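Local coordinates for protein titin (Homo sapiens, PDB 5JDD) that probably works as an elastic element of the muscle sarcomere, its I-band being built in part from immunoglobulin domains strung in tandem, three of them here, at residues V102-K106 with A251-T255; I178-L184 with F197-Y203. Residue numbers count along the deposited sequence, not the author numbering.

How the contacts relate
Contact 1 joins the second and third immunoglobulin domains, whereas contact 2 lies within the third, as the pairing of strand 180-182 with strand 195-201. The burial differs accordingly: 162 Å² for 102-106 with 251-255, against 601 Å² for 178-184 with 197-203. Contact 1 rests on one carboxylate reaching a turn by weak hydrogen bonds; contact 2 has a bulged backbone ladder, with Ser-182 and Thr-200 on the more open face and Ile-180 and Val-201 on the inner one, where Val-201 is buried; Ile-178, just before the strand, is buried too. Their centres are 12 Å apart and they touch: Glu-104 OE1 lies 2.9 Å from Ile-178 N, a probable hydrogen bond, and Pro-103 CB packs 3.4 Å from Tyr-203 CD2.

Contact 1 of 2, residues V102-K106 with A251-T255; sequences VPETK and AGKAT
Val-102 and Pro-103 end strand 100-103 in extended conformation, and Pro-103 opens a type II beta turn that closes at Lys-106, with Lys-106 N 3.1 Å from Pro-103 O. Glu-104 (-53/147) occupies the second position of this turn; its CA is 6.0 Å from that of Gly-252, the closest CA pair of the two segments. The Glu-104 side chain, chi1 p and chi2 t, extends to the opposing turn, where Lys-253 N donates weakly to Glu-104 OE1 and OE2, each at 3.2 Å. Lys-253 NZ stays 4.2 Å from Glu-104 OE2, beyond a salt bridge; the stronger partner of Glu-104 is the backbone N of Ile-178. Thr-105 takes positive phi (80/-16), its OG1 donates to Glu-104 O at 2.6 Å, and its CG2 lies 4.0 Å from Gly-252 N. The receiving hairpin turn, Ala-251 to Ala-254, is type II', closed by reciprocal 2.9 Å bonds between Ala-251 N and Ala-254 O and between Ala-254 N and Ala-251 O. Gly-252 has phi 58°, and a CB there would clash with Glu-104 CD. This small turn-to-turn interface between tandem immunoglobulin domains places the end of strand 100-103, beside strand 167-176, against the hairpin joining strands 245-251 and 254-263.

Contact 2 of 2, residues I178-L184 with F197-Y203; sequences IMITSML and FEVTVNY
A classic beta bulge interrupts the antiparallel edge of an immunoglobulin sheet here: Thr-181 and Ser-182 both face Thr-200. Ile-180 and Val-201 form a non-hydrogen-bonded pair (CA-CA 4.4 Å), Ser-182 and Thr-200 a hydrogen-bonded one (4.8 Å), so the register shifts by one. Thr-200 O accepts from both Thr-181 N (2.8 Å) and Ser-182 N (3.2 Å), while Thr-200 N donates to Ser-182 O at 3.0 Å. Before the bulge, Asn-202, chi1 p, brings OD1 within 2.8 Å of Met-179 N in a nearly linear hydrogen bond; Asn-202 N donates weakly to Met-179 O at 3.0 Å. In the I-set sandwich, strand 180-182 is the first strand and borders 195-201; the chain turns a corner at Thr-181 (-96/-22), and strand 187-190 then joins the other sheet beside 254-263. Ile-180 and Val-201 share the inner face, joined by Ile-178 from the preceding loop: Val-201 CG1 lies 4.2 Å from both Ile-178 CG2 and Ile-180 CG1, and all three residues pack on strand 245-251. Past the corner, Leu-184 (chi1 m, chi2 t) sets CG 3.5 Å from Val-199 CG1 and CD2 3.7 Å from Phe-197 CB. One water donates to Met-183 O (2.9 Å) and Glu-198 O (3.0 Å) and accepts from Ser-182 OG (2.7 Å).

Contact 1 of 2, residues V102-K106 with A251-T255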
loop_
_atom_site.group_PDB
_atom_site.type_symbol
_atom_site.label_atom_id
_atom_site.label_comp_id
_atom_site.label_asym_id
_atom_site.label_seq_id
_atom_site.Cartn_x
_atom_site.Cartn_y
_atom_site.Cartn_z
ATOM N N VAL A 102 -11.290 -9.980 5.496
ATOM C CA VAL A 102 -10.462 -11.094 5.045
ATOM C C VAL A 102 -10.453 -12.163 6.124
ATOM O O VAL A 102 -10.219 -11.858 7.297
ATOM C CB VAL A 102 -9.009 -10.643 4.810
ATOM C CG1 VAL A 102 -8.166 -11.813 4.351
ATOM C CG2 VAL A 102 -8.952 -9.554 3.758
ATOM N N PRO A 103 -10.705 -13.430 5.751
ATOM C CA PRO A 103 -10.639 -14.476 6.779
ATOM C C PRO A 103 -9.235 -14.611 7.346
ATOM O O PRO A 103 -8.251 -14.490 6.588
ATOM C CB PRO A 103 -11.007 -15.752 6.012
ATOM C CG PRO A 103 -11.822 -15.261 4.854
ATOM C CD PRO A 103 -11.219 -13.934 4.467
ATOM N N GLU A 104 -9.146 -14.885 8.644
ATOM C CA GLU A 104 -7.848 -15.120 9.264
ATOM C C GLU A 104 -7.084 -16.203 8.510
ATOM O O GLU A 104 -7.680 -17.144 7.966
ATOM C CB GLU A 104 -7.984 -15.460 10.750
ATOM C CG GLU A 104 -8.866 -16.648 11.013
ATOM C CD GLU A 104 -9.044 -16.962 12.499
ATOM O OE1 GLU A 104 -10.004 -17.681 12.826
ATOM O OE2 GLU A 104 -8.222 -16.521 13.340
ATOM N N THR A 105 -5.759 -16.029 8.492
ATOM C CA THR A 105 -4.773 -16.838 7.748
ATOM C C THR A 105 -4.639 -16.487 6.262
ATOM O O THR A 105 -3.654 -16.867 5.618
ATOM C CB THR A 105 -4.926 -18.386 7.906
ATOM O OG1 THR A 105 -5.975 -18.869 7.054
ATOM C CG2 THR A 105 -5.176 -18.785 9.369
ATOM N N LYS A 106 -5.605 -15.759 5.713
ATOM C CA LYS A 106 -5.524 -15.403 4.299
ATOM C C LYS A 106 -4.837 -14.053 4.093
ATOM O O LYS A 106 -4.566 -13.330 5.046
ATOM C CB LYS A 106 -6.912 -15.441 3.644
ATOM C CG LYS A 106 -7.534 -16.843 3.673
ATOM C CD LYS A 106 -8.841 -16.896 2.892
ATOM C CE LYS A 106 -8.599 -16.784 1.392
ATOM N NZ LYS A 106 -9.889 -16.917 0.629
ATOM N N ALA A 251 -7.488 -24.306 12.758
ATOM C CA ALA A 251 -7.382 -23.304 11.701
ATOM C C ALA A 251 -7.683 -21.945 12.284
ATOM O O ALA A 251 -8.807 -21.705 12.731
ATOM C CB ALA A 251 -8.347 -23.606 10.570
ATOM N N GLY A 252 -6.688 -21.065 12.276
ATOM C CA GLY A 252 -6.816 -19.779 12.937
ATOM C C GLY A 252 -7.118 -20.001 14.406
ATOM O O GLY A 252 -6.414 -20.759 15.083
ATOM N N LYS A 253 -8.176 -19.365 14.899
ATOM C CA LYS A 253 -8.611 -19.565 16.283
ATOM C C LYS A 253 -9.662 -20.660 16.441
ATOM O O LYS A 253 -10.174 -20.874 17.543
ATOM C CB LYS A 253 -9.123 -18.246 16.870
ATOM C CG LYS A 253 -8.071 -17.143 16.898
ATOM C CD LYS A 253 -8.551 -15.883 17.620
ATOM C CE LYS A 253 -9.431 -15.001 16.742
ATOM N NZ LYS A 253 -10.801 -15.533 16.512
ATOM N N ALA A 254 -9.982 -21.362 15.358
ATOM C CA ALA A 254 -10.998 -22.409 15.408
ATOM C C ALA A 254 -10.367 -23.776 15.597
ATOM O O ALA A 254 -9.327 -24.075 14.991
ATOM C CB ALA A 254 -11.825 -22.406 14.138
ATOM N N THR A 255 -10.979 -24.601 16.445
ATOM C CA THR A 255 -10.538 -25.987 16.610
ATOM C C THR A 255 -11.701 -26.955 16.729
ATOM O O THR A 255 -12.806 -26.596 17.161
ATOM C CB THR A 255 -9.618 -26.214 17.847
ATOM O OG1 THR A 255 -10.355 -25.988 19.054
ATOM C CG2 THR A 255 -8.397 -25.312 17.818
#

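Contact 2 of 2, residues I178-L184 with F197-Y203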
loop_
_atom_site.group_PDB
_atom_site.type_symbol
_atom_site.label_atom_id
_atom_site.label_comp_id
_atom_site.label_asym_id
_atom_site.label_seq_id
_atom_site.Cartn_x
_atom_site.Cartn_y
_atom_site.Cartn_z
ATOM N N ILE A 178 -12.397 -17.874 11.282
ATOM C CA ILE A 178 -12.765 -19.142 10.671
ATOM C C ILE A 178 -13.803 -19.836 11.541
ATOM O O ILE A 178 -13.713 -19.826 12.771
ATOM C CB ILE A 178 -11.540 -20.043 10.471
ATOM C CG1 ILE A 178 -10.618 -19.406 9.429
ATOM C CG2 ILE A 178 -11.965 -21.470 10.035
ATOM C CD1 ILE A 178 -9.220 -19.942 9.456
ATOM N N MET A 179 -14.816 -20.404 10.901
ATOM C CA MET A 179 -15.801 -21.191 11.619
ATOM C C MET A 179 -15.860 -22.596 11.074
ATOM O O MET A 179 -15.697 -22.830 9.870
ATOM C CB MET A 179 -17.165 -20.516 11.561
ATOM C CG MET A 179 -17.134 -19.129 12.159
ATOM S SD MET A 179 -18.787 -18.434 12.308
ATOM C CE MET A 179 -18.408 -16.838 13.033
ATOM N N ILE A 180 -16.071 -23.541 11.978
ATOM C CA ILE A 180 -16.185 -24.931 11.591
ATOM C C ILE A 180 -17.670 -25.264 11.454
ATOM O O ILE A 180 -18.458 -25.130 12.401
ATOM C CB ILE A 180 -15.449 -25.829 12.585
ATOM C CG1 ILE A 180 -13.933 -25.603 12.458
ATOM C CG2 ILE A 180 -15.783 -27.297 12.315
ATOM C CD1 ILE A 180 -13.109 -26.171 13.603
ATOM N N THR A 181 -18.059 -25.632 10.238
ATOM C CA THR A 181 -19.466 -25.851 9.937
ATOM C C THR A 181 -19.861 -27.321 10.052
ATOM O O THR A 181 -21.038 -27.636 10.227
ATOM C CB THR A 181 -19.842 -25.272 8.567
ATOM O OG1 THR A 181 -19.145 -25.974 7.532
ATOM C CG2 THR A 181 -19.459 -23.797 8.504
ATOM N N SER A 182 -18.880 -28.215 9.944
ATOM C CA SER A 182 -19.083 -29.622 10.271
ATOM C C SER A 182 -17.897 -30.078 11.093
ATOM O O SER A 182 -16.774 -30.151 10.588
ATOM C CB SER A 182 -19.191 -30.469 9.006
ATOM O OG SER A 182 -19.635 -31.777 9.327
ATOM N N MET A 183 -18.147 -30.384 12.362
ATOM C CA MET A 183 -17.081 -30.742 13.288
ATOM C C MET A 183 -16.612 -32.181 13.117
ATOM O O MET A 183 -17.293 -33.005 12.494
ATOM C CB MET A 183 -17.549 -30.534 14.727
ATOM C CG MET A 183 -17.776 -29.084 15.085
ATOM S SD MET A 183 -18.769 -28.896 16.573
ATOM C CE MET A 183 -18.749 -27.112 16.743
ATOM N N LEU A 184 -15.439 -32.479 13.673
ATOM C CA LEU A 184 -14.931 -33.850 13.707
ATOM C C LEU A 184 -15.878 -34.732 14.502
ATOM O O LEU A 184 -16.462 -34.303 15.509
ATOM C CB LEU A 184 -13.569 -33.902 14.398
ATOM C CG LEU A 184 -12.368 -33.375 13.627
ATOM C CD1 LEU A 184 -11.093 -33.476 14.472
ATOM C CD2 LEU A 184 -12.204 -34.160 12.328
ATOM N N PHE A 197 -10.742 -38.775 9.159
ATOM C CA PHE A 197 -11.394 -37.675 9.865
ATOM C C PHE A 197 -11.685 -36.575 8.855
ATOM O O PHE A 197 -10.884 -36.356 7.948
ATOM C CB PHE A 197 -10.470 -37.095 10.940
ATOM C CG PHE A 197 -10.387 -37.916 12.204
ATOM C CD1 PHE A 197 -11.437 -37.920 13.112
ATOM C CD2 PHE A 197 -9.245 -38.653 12.497
ATOM C CE1 PHE A 197 -11.363 -38.661 14.281
ATOM C CE2 PHE A 197 -9.161 -39.397 13.664
ATOM C CZ PHE A 197 -10.218 -39.394 14.561
ATOM N N GLU A 198 -12.814 -35.886 9.003
ATOM C CA GLU A 198 -13.185 -34.791 8.095
ATOM C C GLU A 198 -13.805 -33.620 8.851
ATOM O O GLU A 198 -14.608 -33.821 9.764
ATOM C CB GLU A 198 -14.196 -35.273 7.051
ATOM C CG GLU A 198 -13.754 -36.455 6.211
ATOM C CD GLU A 198 -14.815 -36.885 5.215
ATOM O OE1 GLU A 198 -14.863 -36.304 4.111
ATOM O OE2 GLU A 198 -15.603 -37.801 5.541
ATOM N N VAL A 199 -13.411 -32.406 8.467
ATOM C CA VAL A 199 -14.053 -31.191 8.961
ATOM C C VAL A 199 -14.419 -30.326 7.783
ATOM O O VAL A 199 -13.794 -30.396 6.729
ATOM C CB VAL A 199 -13.138 -30.321 9.845
ATOM C CG1 VAL A 199 -12.955 -30.930 11.189
ATOM C CG2 VAL A 199 -11.797 -30.086 9.167
ATOM N N THR A 200 -15.458 -29.521 7.951
ATOM C CA THR A 200 -15.802 -28.540 6.933
ATOM C C THR A 200 -15.721 -27.168 7.572
ATOM O O THR A 200 -16.140 -26.992 8.723
ATOM C CB THR A 200 -17.197 -28.786 6.337
ATOM O OG1 THR A 200 -17.253 -30.126 5.828
ATOM C CG2 THR A 200 -17.469 -27.806 5.201
ATOM N N VAL A 201 -15.132 -26.218 6.855
ATOM C CA VAL A 201 -14.999 -24.839 7.340
ATOM C C VAL A 201 -15.786 -23.883 6.454
ATOM O O VAL A 201 -16.311 -24.283 5.411
ATOM C CB VAL A 201 -13.528 -24.385 7.408
ATOM C CG1 VAL A 201 -12.755 -25.225 8.427
ATOM C CG2 VAL A 201 -12.865 -24.479 6.031
ATOM N N ASN A 202 -15.874 -22.618 6.857
ATOM C CA ASN A 202 -16.670 -21.649 6.102
ATOM C C ASN A 202 -15.949 -20.901 4.975
ATOM O O ASN A 202 -16.597 -20.262 4.147
ATOM C CB ASN A 202 -17.364 -20.657 7.051
ATOM C CG ASN A 202 -16.387 -19.844 7.899
ATOM O OD1 ASN A 202 -15.227 -20.219 8.087
ATOM N ND2 ASN A 202 -16.874 -18.731 8.439
ATOM N N TYR A 203 -14.620 -20.965 4.943
ATOM C CA TYR A 203 -13.848 -20.221 3.952
ATOM C C TYR A 203 -12.846 -21.098 3.225
ATOM O O TYR A 203 -12.197 -21.957 3.827
ATOM C CB TYR A 203 -13.073 -19.073 4.608
ATOM C CG TYR A 203 -13.898 -18.020 5.310
ATOM C CD1 TYR A 203 -14.822 -17.248 4.608
ATOM C CD2 TYR A 203 -13.709 -17.752 6.656
ATOM C CE1 TYR A 203 -15.565 -16.254 5.246
ATOM C CE2 TYR A 203 -14.439 -16.763 7.305
ATOM C CZ TYR A 203 -15.371 -16.021 6.598
ATOM O OH TYR A 203 -16.099 -15.036 7.237
HETATM O O HOH W 1 -18.972 -24.655 4.975
HETATM O O HOH W 2 -17.534 -33.421 9.629
#